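PDB 2QEU: putative carboxymuconolactone decarboxylase from Burkholderia xenovorans, which is of unknown function but belongs to the carboxymuconolactone decarboxylase family of AhpD-like proteins and may have peroxiredoxin activity. Local coordinates for residues B[19-24]-B[48-53]. Numbering follows the deposited sequence. Where two conformers were deposited one is given.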
# COMPACT_ATOMS: atom_id res chain seq x y z
N ALA B 19 30.79 12.60 3.35
CA ALA B 19 30.95 13.35 2.09
C ALA B 19 29.79 13.09 1.11
O ALA B 19 29.32 14.00 0.41
CB ALA B 19 32.29 13.03 1.45
N HIS B 20 29.34 11.84 1.05
CA HIS B 20 28.19 11.48 0.24
C HIS B 20 26.93 12.25 0.65
O HIS B 20 26.26 12.86 -0.19
CB HIS B 20 27.91 9.96 0.29
CG HIS B 20 26.57 9.58 -0.28
ND1 HIS B 20 26.26 9.75 -1.61
CD2 HIS B 20 25.46 9.08 0.31
CE1 HIS B 20 25.01 9.35 -1.82
NE2 HIS B 20 24.50 8.94 -0.68
N TYR B 21 26.60 12.21 1.94
CA TYR B 21 25.37 12.85 2.42
C TYR B 21 25.43 14.38 2.35
O TYR B 21 24.42 15.02 2.04
CB TYR B 21 24.99 12.34 3.81
CG TYR B 21 24.52 10.90 3.81
CD1 TYR B 21 23.27 10.58 3.29
CD2 TYR B 21 25.31 9.87 4.32
CE1 TYR B 21 22.83 9.29 3.27
CE2 TYR B 21 24.87 8.55 4.32
CZ TYR B 21 23.59 8.26 3.79
OH TYR B 21 23.05 6.98 3.74
N GLU B 22 26.60 14.97 2.61
CA GLU B 22 26.70 16.41 2.49
C GLU B 22 26.51 16.83 1.04
O GLU B 22 25.79 17.79 0.75
CB GLU B 22 28.03 16.93 3.03
CG GLU B 22 28.20 16.74 4.55
CD GLU B 22 27.23 17.55 5.40
OE1 GLU B 22 26.61 18.50 4.88
OE2 GLU B 22 27.09 17.23 6.59
N SER B 23 27.15 16.10 0.12
CA SER B 23 27.10 16.41 -1.30
C SER B 23 25.71 16.21 -1.86
O SER B 23 25.13 17.10 -2.49
CB SER B 23 28.08 15.49 -2.03
OG SER B 23 28.06 15.74 -3.42
N ASP B 24 25.16 15.04 -1.56
CA ASP B 24 23.89 14.65 -2.15
C ASP B 24 22.71 15.35 -1.51
O ASP B 24 21.79 15.82 -2.23
CB ASP B 24 23.69 13.16 -2.04
CG ASP B 24 22.53 12.70 -2.87
OD1 ASP B 24 22.58 12.92 -4.12
OD2 ASP B 24 21.59 12.16 -2.25
N ARG B 48 26.43 2.50 1.20
CA ARG B 48 27.15 2.08 0.01
C ARG B 48 26.19 1.92 -1.16
O ARG B 48 26.55 2.31 -2.29
CB ARG B 48 27.85 0.74 0.21
CG ARG B 48 29.05 0.72 1.11
CD ARG B 48 29.35 -0.71 1.45
NE ARG B 48 30.43 -0.75 2.41
CZ ARG B 48 31.71 -0.87 2.08
NH1 ARG B 48 32.09 -1.01 0.81
NH2 ARG B 48 32.61 -0.87 3.05
N MSE B 49 25.02 1.33 -0.91
CA MSE B 49 24.02 1.13 -1.94
C MSE B 49 23.55 2.48 -2.45
O MSE B 49 23.48 2.72 -3.66
CB MSE B 49 22.82 0.32 -1.40
CG MSE B 49 21.88 -0.18 -2.50
SE MSE B 49 20.46 -1.27 -1.75
CE MSE B 49 19.55 0.16 -0.87
N ARG B 50 23.26 3.38 -1.52
CA ARG B 50 22.78 4.74 -1.85
C ARG B 50 23.78 5.50 -2.70
O ARG B 50 23.43 6.22 -3.63
CB ARG B 50 22.58 5.52 -0.56
CG ARG B 50 21.64 6.65 -0.68
CD ARG B 50 21.58 7.42 0.60
NE ARG B 50 20.47 8.36 0.52
CZ ARG B 50 20.55 9.57 -0.02
NH1 ARG B 50 21.70 10.05 -0.48
NH2 ARG B 50 19.47 10.31 -0.08
N THR B 51 25.05 5.34 -2.34
CA THR B 51 26.14 6.03 -3.01
C THR B 51 26.24 5.65 -4.47
O THR B 51 26.41 6.55 -5.32
CB THR B 51 27.47 5.79 -2.27
OG1 THR B 51 27.30 6.24 -0.92
CG2 THR B 51 28.59 6.51 -2.94
N THR B 52 26.12 4.36 -4.77
CA THR B 52 26.11 3.91 -6.17
C THR B 52 24.82 4.39 -6.88
O THR B 52 24.86 4.97 -7.99
CB THR B 52 26.33 2.38 -6.32
OG1 THR B 52 26.29 2.03 -7.71
CG2 THR B 52 25.29 1.61 -5.61
N MSE B 53 23.69 4.24 -6.20
CA MSE B 53 22.42 4.58 -6.85
C MSE B 53 22.31 6.06 -7.21
O MSE B 53 21.76 6.39 -8.25
CB MSE B 53 21.26 4.20 -5.97
CG MSE B 53 21.00 2.71 -5.94
SE MSE B 53 19.55 2.42 -4.65
CE MSE B 53 19.25 0.56 -4.93
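Arg50 reaches from helix 40-53 across to helix 10-25, and its side chain meets His20, Tyr21 and Asp24 in turn. CG leaves anti to the backbone N (chi1 -158°), and the chain then runs extended as far as NE. CB and CG pass close to the imidazole of His20, with Arg50 CG 3.7 Å from His20 NE2. Arg50 CD comes next and lies against the phenol end of Tyr21, 3.5 Å from both Tyr21 CE1 and Tyr21 OH; that hydroxyl is hydrogen-bonded to Ser47 OG, one helical turn before Thr51. Tyr21 CE1 lies over one face of the guanidinium, the two planes 39° apart.

At the tip, Arg50 NH1 meets Asp24 OD2 in a salt bridge of 2.8 Å, with the N-H approaching from above the carboxylate plane. The other oxygen, Asp24 OD1, is hydrogen-bonded to His69 NE2, which ties this bridge between helix 10-25 and helix 40-53 of the all-helical AhpD-like fold to helix 65-79. Arg50 NH1 also sits 3.0 Å from His20 NE2, while Arg50 NH2 is hydrogen-bonded to a bound citrate, probably from the crystallisation liquor but perhaps marking a pocket.

Thr51, the next residue along helix 40-53, lies over a face of the imidazole: Thr51 OG1, hydrogen-bonded to Ser47 O, stands 3.5 Å above the plane of the His20 ring, over its centre, and Thr51 CA makes a CH-pi contact with the same ring.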